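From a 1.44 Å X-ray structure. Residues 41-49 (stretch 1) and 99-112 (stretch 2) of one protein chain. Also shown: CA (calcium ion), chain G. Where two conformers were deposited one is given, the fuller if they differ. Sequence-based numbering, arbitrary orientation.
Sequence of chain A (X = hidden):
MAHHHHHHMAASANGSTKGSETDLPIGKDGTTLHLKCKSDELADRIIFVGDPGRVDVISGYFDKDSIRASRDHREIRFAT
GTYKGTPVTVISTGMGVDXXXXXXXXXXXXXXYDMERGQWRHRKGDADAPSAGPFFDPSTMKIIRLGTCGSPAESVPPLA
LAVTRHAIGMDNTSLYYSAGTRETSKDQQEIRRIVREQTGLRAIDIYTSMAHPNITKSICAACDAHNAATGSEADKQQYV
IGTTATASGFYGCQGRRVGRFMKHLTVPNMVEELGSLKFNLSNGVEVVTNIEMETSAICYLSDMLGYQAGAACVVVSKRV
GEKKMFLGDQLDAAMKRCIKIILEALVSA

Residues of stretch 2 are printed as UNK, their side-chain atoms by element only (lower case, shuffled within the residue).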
ATOM      1  N   GLU A  41      -6.271 -23.002   9.737  1.00 17.38           N
ATOM      2  CA  GLU A  41      -6.524 -22.912   8.300  1.00 19.61           C
ATOM      3  C   GLU A  41      -5.334 -22.458   7.478  1.00 20.27           C
ATOM      4  O   GLU A  41      -5.429 -22.427   6.270  1.00 21.31           O
ATOM      5  CB  GLU A  41      -7.656 -21.934   8.031  1.00 19.85           C
ATOM      6  CG  GLU A  41      -8.958 -22.396   8.604  1.00 21.48           C
ATOM      7  CD  GLU A  41     -10.079 -21.389   8.421  1.00 25.10           C
ATOM      8  OE1 GLU A  41      -9.815 -20.168   8.461  1.00 25.52           O
ATOM      9  OE2 GLU A  41     -11.226 -21.844   8.239  1.00 26.37           O
ATOM     10  N   LEU A  42      -4.235 -22.091   8.135  1.00 16.50           N
ATOM     11  CA  LEU A  42      -3.083 -21.505   7.465  1.00 17.29           C
ATOM     12  C   LEU A  42      -1.933 -22.512   7.443  1.00 18.66           C
ATOM     13  O   LEU A  42      -1.522 -22.997   8.495  1.00 19.09           O
ATOM     14  CB  LEU A  42      -2.655 -20.247   8.217  1.00 18.40           C
ATOM     15  CG  LEU A  42      -1.432 -19.498   7.680  1.00 19.27           C
ATOM     16  CD1 LEU A  42      -1.714 -19.015   6.273  1.00 17.29           C
ATOM     17  CD2 LEU A  42      -1.108 -18.342   8.634  1.00 21.02           C
ATOM     18  N   ALA A  43      -1.415 -22.810   6.250  1.00 18.34           N
ATOM     19  CA  ALA A  43      -0.263 -23.708   6.094  1.00 18.08           C
ATOM     20  C   ALA A  43       1.046 -23.000   6.467  1.00 18.72           C
ATOM     21  O   ALA A  43       1.116 -21.775   6.491  1.00 19.34           O
ATOM     22  CB  ALA A  43      -0.184 -24.225   4.655  1.00 19.75           C
ATOM     23  N   ASP A  44       2.081 -23.784   6.747  1.00 18.56           N
ATOM     24  CA  ASP A  44       3.433 -23.248   6.979  1.00 18.79           C
ATOM     25  C   ASP A  44       4.077 -22.723   5.698  1.00 18.60           C
ATOM     26  O   ASP A  44       5.005 -21.912   5.754  1.00 18.09           O
ATOM     27  CB  ASP A  44       4.359 -24.324   7.553  1.00 17.79           C
ATOM     28  CG  ASP A  44       3.991 -24.742   8.959  1.00 17.66           C
ATOM     29  OD1 ASP A  44       3.211 -24.047   9.626  1.00 21.37           O
ATOM     30  OD2 ASP A  44       4.504 -25.789   9.405  1.00 20.36           O
ATOM     31  N   ARG A  45       3.583 -23.210   4.564  1.00 18.92           N
ATOM     32  CA  ARG A  45       4.103 -22.841   3.259  0.60 18.59           C
ATOM     33  C   ARG A  45       3.078 -21.963   2.546  1.00 18.59           C
ATOM     34  O   ARG A  45       1.944 -22.383   2.329  1.00 18.99           O
ATOM     35  CB  ARG A  45       4.409 -24.091   2.430  0.60 19.24           C
ATOM     36  CG  ARG A  45       5.639 -24.853   2.886  0.60 19.97           C
ATOM     37  CD  ARG A  45       5.908 -26.045   1.980  0.60 19.86           C
ATOM     38  NE  ARG A  45       7.132 -26.764   2.345  0.60 21.42           N
ATOM     39  CZ  ARG A  45       7.235 -27.608   3.369  0.60 21.53           C
ATOM     40  NH1 ARG A  45       8.395 -28.207   3.604  0.60 27.18           N
ATOM     41  NH2 ARG A  45       6.199 -27.857   4.163  0.60 20.67           N
ATOM     42  N   ILE A  46       3.502 -20.759   2.178  1.00 18.18           N
ATOM     43  CA  ILE A  46       2.617 -19.715   1.672  1.00 19.08           C
ATOM     44  C   ILE A  46       3.142 -19.066   0.406  1.00 16.51           C
ATOM     45  O   ILE A  46       4.316 -18.744   0.310  1.00 18.96           O
ATOM     46  CB  ILE A  46       2.453 -18.593   2.749  1.00 19.20           C
ATOM     47  CG1 ILE A  46       1.886 -19.187   4.045  1.00 20.70           C
ATOM     48  CG2 ILE A  46       1.564 -17.443   2.243  1.00 20.25           C
ATOM     49  CD1 ILE A  46       1.919 -18.257   5.282  1.00 19.95           C
ATOM     50  N   ILE A  47       2.255 -18.903  -0.575  1.00 17.82           N
ATOM     51  CA  ILE A  47       2.533 -18.066  -1.727  1.00 17.49           C
ATOM     52  C   ILE A  47       1.774 -16.759  -1.583  1.00 18.09           C
ATOM     53  O   ILE A  47       0.580 -16.788  -1.340  1.00 19.92           O
ATOM     54  CB  ILE A  47       2.099 -18.720  -3.032  1.00 21.34           C
ATOM     55  CG1 ILE A  47       2.855 -20.016  -3.244  1.00 24.34           C
ATOM     56  CG2 ILE A  47       2.378 -17.772  -4.199  1.00 20.14           C
ATOM     57  CD1 ILE A  47       2.411 -20.789  -4.462  1.00 27.68           C
ATOM     58  N   PHE A  48       2.484 -15.634  -1.716  1.00 18.27           N
ATOM     59  CA  PHE A  48       1.876 -14.304  -1.766  1.00 17.96           C
ATOM     60  C   PHE A  48       1.700 -13.904  -3.223  1.00 18.45           C
ATOM     61  O   PHE A  48       2.608 -14.063  -4.051  1.00 20.41           O
ATOM     62  CB  PHE A  48       2.778 -13.251  -1.133  1.00 17.21           C
ATOM     63  CG  PHE A  48       2.769 -13.189   0.366  1.00 19.87           C
ATOM     64  CD1 PHE A  48       1.785 -13.756   1.154  1.00 22.15           C
ATOM     65  CD2 PHE A  48       3.754 -12.442   0.978  1.00 20.27           C
ATOM     66  CE1 PHE A  48       1.835 -13.612   2.533  1.00 23.94           C
ATOM     67  CE2 PHE A  48       3.798 -12.298   2.342  1.00 20.13           C
ATOM     68  CZ  PHE A  48       2.841 -12.884   3.118  1.00 21.82           C
ATOM     69  N   VAL A  49       0.541 -13.359  -3.540  1.00 20.78           N
ATOM     70  CA  VAL A  49       0.320 -12.711  -4.826  1.00 19.11           C
ATOM     71  C   VAL A  49      -0.248 -11.338  -4.555  1.00 19.91           C
ATOM     72  O   VAL A  49      -0.900 -11.134  -3.569  1.00 18.77           O
ATOM     73  CB  VAL A  49      -0.661 -13.510  -5.709  1.00 18.85           C
ATOM     74  CG1 VAL A  49      -0.037 -14.865  -6.065  1.00 18.57           C
ATOM     75  CG2 VAL A  49      -2.024 -13.687  -5.026  1.00 20.71           C
ATOM     76  N   UNK A  99       0.819  -3.214   2.782  1.00 13.94           N
ATOM     77  CA  UNK A  99      -0.058  -4.401   2.775  1.00 13.70           C
ATOM     78  C   UNK A  99       0.683  -5.634   3.283  1.00 15.60           C
ATOM     79  O   UNK A  99       0.129  -6.479   4.006  1.00 15.93           O
ATOM     80  o   UNK A  99      -1.406  -2.382   1.054  1.00 13.68           O
ATOM     81  n   UNK A  99      -2.792  -4.087   0.499  1.00 15.44           N
ATOM     82  c   UNK A  99      -0.608  -4.648   1.376  1.00 14.08           C
ATOM     83  c   UNK A  99      -1.638  -3.605   0.960  1.00 13.66           C
ATOM     84  N   UNK A 100       1.953  -5.747   2.890  1.00 14.38           N
ATOM     85  CA  UNK A 100       2.809  -6.825   3.379  1.00 14.59           C
ATOM     86  C   UNK A 100       2.950  -6.759   4.902  1.00 15.82           C
ATOM     87  O   UNK A 100       2.857  -7.780   5.596  1.00 16.41           O
ATOM     88  c   UNK A 100       4.218  -6.810   2.680  1.00 16.55           C
ATOM     89  c   UNK A 100       4.128  -7.110   1.168  1.00 16.25           C
ATOM     90  c   UNK A 100       3.379  -8.383   0.791  1.00 15.82           C
ATOM     91  c   UNK A 100       5.158  -7.799   3.380  1.00 16.94           C
ATOM     92  N   UNK A 101       3.183  -5.556   5.412  1.00 14.93           N
ATOM     93  CA  UNK A 101       3.361  -5.360   6.849  1.00 15.55           C
ATOM     94  C   UNK A 101       2.100  -5.870   7.572  1.00 17.34           C
ATOM     95  O   UNK A 101       2.187  -6.573   8.577  1.00 15.83           O
ATOM     96  c   UNK A 101       3.003  -3.012   9.526  1.00 16.35           C
ATOM     97  c   UNK A 101       3.641  -3.884   7.147  1.00 15.26           C
ATOM     98  o   UNK A 101       3.360  -2.523  10.621  1.00 17.35           O
ATOM     99  o   UNK A 101       1.789  -3.059   9.157  1.00 17.51           O
ATOM    100  c   UNK A 101       4.082  -3.594   8.601  1.00 14.30           C
ATOM    101  N   UNK A 102       0.932  -5.542   7.028  1.00 15.84           N
ATOM    102  CA  UNK A 102      -0.316  -6.034   7.599  1.00 14.32           C
ATOM    103  C   UNK A 102      -0.367  -7.562   7.599  1.00 16.62           C
ATOM    104  O   UNK A 102      -0.585  -8.213   8.623  1.00 16.15           O
ATOM    105  c   UNK A 102      -2.658  -3.256   6.249  1.00 18.45           C
ATOM    106  c   UNK A 102      -1.509  -5.472   6.824  1.00 15.77           C
ATOM    107  c   UNK A 102      -2.799  -6.248   7.181  1.00 17.90           C
ATOM    108  c   UNK A 102      -1.680  -3.986   7.157  1.00 16.09           C
ATOM    109  N   UNK A 103      -0.192  -8.149   6.430  1.00 15.63           N
ATOM    110  CA  UNK A 103      -0.381  -9.583   6.294  1.00 15.87           C
ATOM    111  C   UNK A 103       0.667 -10.390   7.081  1.00 17.21           C
ATOM    112  O   UNK A 103       0.330 -11.428   7.684  1.00 17.52           O
ATOM    113  c   UNK A 103      -0.410  -9.973   4.801  1.00 15.56           C
ATOM    114  c   UNK A 103      -1.630  -9.334   4.129  1.00 18.06           C
ATOM    115  c   UNK A 103      -0.476 -11.496   4.620  1.00 19.73           C
ATOM    116  N   UNK A 104       1.939  -9.971   7.041  1.00 15.92           N
ATOM    117  CA  UNK A 104       2.956 -10.688   7.819  1.00 15.79           C
ATOM    118  C   UNK A 104       2.734 -10.596   9.337  1.00 16.50           C
ATOM    119  O   UNK A 104       2.990 -11.581  10.046  1.00 18.42           O
ATOM    120  c   UNK A 104       5.014 -12.375   6.201  1.00 19.88           C
ATOM    121  c   UNK A 104       4.378 -10.256   7.463  1.00 16.51           C
ATOM    122  c   UNK A 104       4.937 -10.856   6.171  1.00 16.03           C
ATOM    123  c   UNK A 104       6.312 -10.237   5.925  1.00 18.35           C
ATOM    124  N   UNK A 105       2.280  -9.452   9.854  1.00 16.32           N
ATOM    125  CA  UNK A 105       1.936  -9.366  11.281  1.00 15.90           C
ATOM    126  C   UNK A 105       0.824 -10.350  11.636  1.00 16.76           C
ATOM    127  O   UNK A 105       0.881 -11.014  12.678  1.00 17.52           O
ATOM    128  c   UNK A 105       1.493  -7.944  11.635  1.00 16.22           C
ATOM    129  n   UNK A 105       3.317  -6.427  11.142  1.00 16.77           N
ATOM    130  c   UNK A 105       2.640  -7.082  12.086  1.00 17.50           C
ATOM    131  o   UNK A 105       2.927  -7.032  13.282  1.00 17.37           O
ATOM    132  N   UNK A 106      -0.165 -10.457  10.755  1.00 16.65           N
ATOM    133  CA  UNK A 106      -1.295 -11.324  11.016  1.00 16.52           C
ATOM    134  C   UNK A 106      -0.926 -12.803  10.880  1.00 15.75           C
ATOM    135  O   UNK A 106      -1.347 -13.608  11.712  1.00 17.26           O
ATOM    136  o   UNK A 106      -4.541  -7.806  10.142  1.00 16.46           O
ATOM    137  c   UNK A 106      -4.158  -8.958   9.860  1.00 16.23           C
ATOM    138  c   UNK A 106      -2.934  -9.481  10.573  1.00 16.27           C
ATOM    139  o   UNK A 106      -4.744  -9.672   9.026  1.00 20.78           O
ATOM    140  c   UNK A 106      -2.505 -10.890  10.178  1.00 16.71           C
ATOM    141  N   UNK A 107      -0.101 -13.141   9.886  1.00 15.78           N
ATOM    142  CA  UNK A 107       0.461 -14.505   9.801  1.00 16.41           C
ATOM    143  C   UNK A 107       1.264 -14.842  11.074  1.00 15.66           C
ATOM    144  O   UNK A 107       1.169 -15.949  11.623  1.00 16.36           O
ATOM    145  c   UNK A 107       2.226 -15.944   8.642  1.00 18.15           C
ATOM    146  c   UNK A 107       1.252 -14.512   5.967  1.00 18.75           C
ATOM    147  c   UNK A 107       0.456 -14.723   7.271  1.00 17.53           C
ATOM    148  c   UNK A 107       1.335 -14.679   8.533  1.00 16.60           C
ATOM    149  N   UNK A 108       2.088 -13.891  11.524  1.00 15.94           N
ATOM    150  CA  UNK A 108       2.845 -14.070  12.778  1.00 15.74           C
ATOM    151  C   UNK A 108       1.954 -14.412  13.953  1.00 16.40           C
ATOM    152  O   UNK A 108       2.228 -15.389  14.657  1.00 17.75           O
ATOM    153  c   UNK A 108       4.763 -12.102  15.316  1.00 18.23           C
ATOM    154  n   UNK A 108       5.325 -14.065  14.530  1.00 17.28           N
ATOM    155  c   UNK A 108       5.964 -13.899  15.679  1.00 19.47           C
ATOM    156  c   UNK A 108       4.557 -12.952  14.278  1.00 16.09           C
ATOM    157  c   UNK A 108       3.704 -12.834  13.060  1.00 16.76           C
ATOM    158  n   UNK A 108       5.636 -12.720  16.177  1.00 16.98           N
ATOM    159  N   UNK A 109       0.868 -13.659  14.120  1.00 15.81           N
ATOM    160  CA  UNK A 109      -0.094 -13.941  15.176  1.00 17.19           C
ATOM    161  C   UNK A 109      -0.802 -15.290  14.974  1.00 17.44           C
ATOM    162  O   UNK A 109      -0.965 -16.069  15.916  1.00 18.98           O
ATOM    163  c   UNK A 109      -1.121 -12.783  15.289  1.00 17.59           C
ATOM    164  N   UNK A 110      -1.213 -15.589  13.746  1.00 15.97           N
ATOM    165  CA  UNK A 110      -1.863 -16.876  13.502  1.00 16.34           C
ATOM    166  C   UNK A 110      -0.961 -18.079  13.812  1.00 17.94           C
ATOM    167  O   UNK A 110      -1.435 -19.119  14.304  1.00 17.67           O
ATOM    168  c   UNK A 110      -3.871 -16.028  10.308  1.00 21.11           C
ATOM    169  c   UNK A 110      -3.570 -16.018  11.794  1.00 19.23           C
ATOM    170  c   UNK A 110      -4.813 -16.420  12.569  1.00 18.28           C
ATOM    171  c   UNK A 110      -2.391 -16.950  12.081  1.00 18.23           C
ATOM    172  N   UNK A 111       0.331 -17.942  13.533  1.00 16.41           N
ATOM    173  CA  UNK A 111       1.262 -19.043  13.765  1.00 16.70           C
ATOM    174  C   UNK A 111       1.797 -19.115  15.183  1.00 18.71           C
ATOM    175  O   UNK A 111       2.076 -20.208  15.682  1.00 19.34           O
ATOM    176  c   UNK A 111       1.022 -21.358  10.036  1.00 17.97           C
ATOM    177  c   UNK A 111       1.951 -19.419  11.379  1.00 17.65           C
ATOM    178  c   UNK A 111       1.791 -20.949  11.282  1.00 18.06           C
ATOM    179  c   UNK A 111       2.404 -18.978  12.768  1.00 17.16           C
ATOM    180  n   UNK A 111       0.801 -22.828   9.950  1.00 19.32           N
ATOM    181  N   UNK A 112       1.974 -17.967  15.833  1.00 16.50           N
ATOM    182  CA  UNK A 112       2.708 -17.947  17.106  1.00 15.67           C
ATOM    183  C   UNK A 112       1.935 -17.408  18.314  1.00 17.12           C
ATOM    184  O   UNK A 112       2.428 -17.497  19.448  1.00 19.48           O
ATOM    185  c   UNK A 112       4.971 -17.895  15.970  1.00 19.10           C
ATOM    186  o   UNK A 112       6.863 -16.941  14.901  1.00 19.25           O
ATOM    187  c   UNK A 112       6.363 -17.305  15.988  1.00 20.76           C
ATOM    188  o   UNK A 112       6.976 -17.248  17.089  1.00 20.56           O
ATOM    189  c   UNK A 112       4.030 -17.213  16.935  1.00 15.61           C
TER
HETATM  190 CA    CA G 402      -0.724  -0.477  -0.298  1.00 13.12          CA

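Position 99 carries two carbons, the second bonded to one oxygen and one nitrogen, out of reach of stretch 1: a short amide, Asn 99. Its OD1 lies 2.4 Å from the calcium ion CA, a fitting ligand for a hard cation. Position 100 has four carbons forked at the first; the end of the two-carbon arm lies 4.1 Å from Phe 48 CD2. This is Ile 100, its apolar branches filling a buried site.

Position 101 has three carbons, the last bearing two oxygens: Glu 101, buried, its carboxylate hydrogen-bonded elsewhere in the structure. Position 102 repeats the four-carbon fork at the first carbon, without contact here: Ile 102, apolar as its buried site requires. Position 103 shows one carbon carrying two more, one of them 3.8 Å from Phe 48 CE1: Val 103. Its CA-to-CB bond points toward stretch 1, where a compact apolar group packs well.

At position 104 four carbons fork at the second, and one tip meets Phe 48 CZ at 3.8 Å, at the ring's edge: Leu 104. Position 105 is again a two-carbon amide, Asn 105; its ND2 donates to the backbone O of Glu 101 (2.8 Å), one turn back. Position 106, with three carbons and two terminal oxygens, is Glu 106, also satisfied elsewhere.

Position 107 has four carbons forked at the first. The longer arm's end lies 3.6 Å from Phe 48 CE1 and 3.9 Å from Ile 46 CD1, and both arms lie near Leu 42 CD2: Ile 107, whose CG2 is 4.1 Å from Leu 42 CD2. One branched residue serves three neighbours.

Position 108 has one carbon and a five-membered ring of three carbons and two nitrogens: His 108. Its CA-to-CB bond points away from stretch 1, and both ring nitrogens are hydrogen-bonded elsewhere in the structure. Position 109 has a single carbon: Ala 109, a small methyl at a buried site. Position 110 has four carbons forked at the second, its CB 3.9 Å from Leu 42 CD2: Leu 110, apolar against apolar.

Position 111 has four carbons in a row ending in nitrogen, which lies 2.7 Å from both Leu 42 O and Asp 44 OD1: Lys 111, long enough to reach the loop. Position 112, three carbons and two oxygens, is Glu 112, out of reach of stretch 1, its buried carboxylate satisfied elsewhere.

The helix runs nearly antiparallel to the strand, at 159°. Phe 48, Ile 46 and Leu 42 build an apolar seam; at its loop end Lys 111 NZ donates a hydrogen bond to Leu 42 O and forms a hydrogen-bonded salt bridge with Asp 44 OD1.

Stretch 2 99-112: NIEIVLNEIHALKE
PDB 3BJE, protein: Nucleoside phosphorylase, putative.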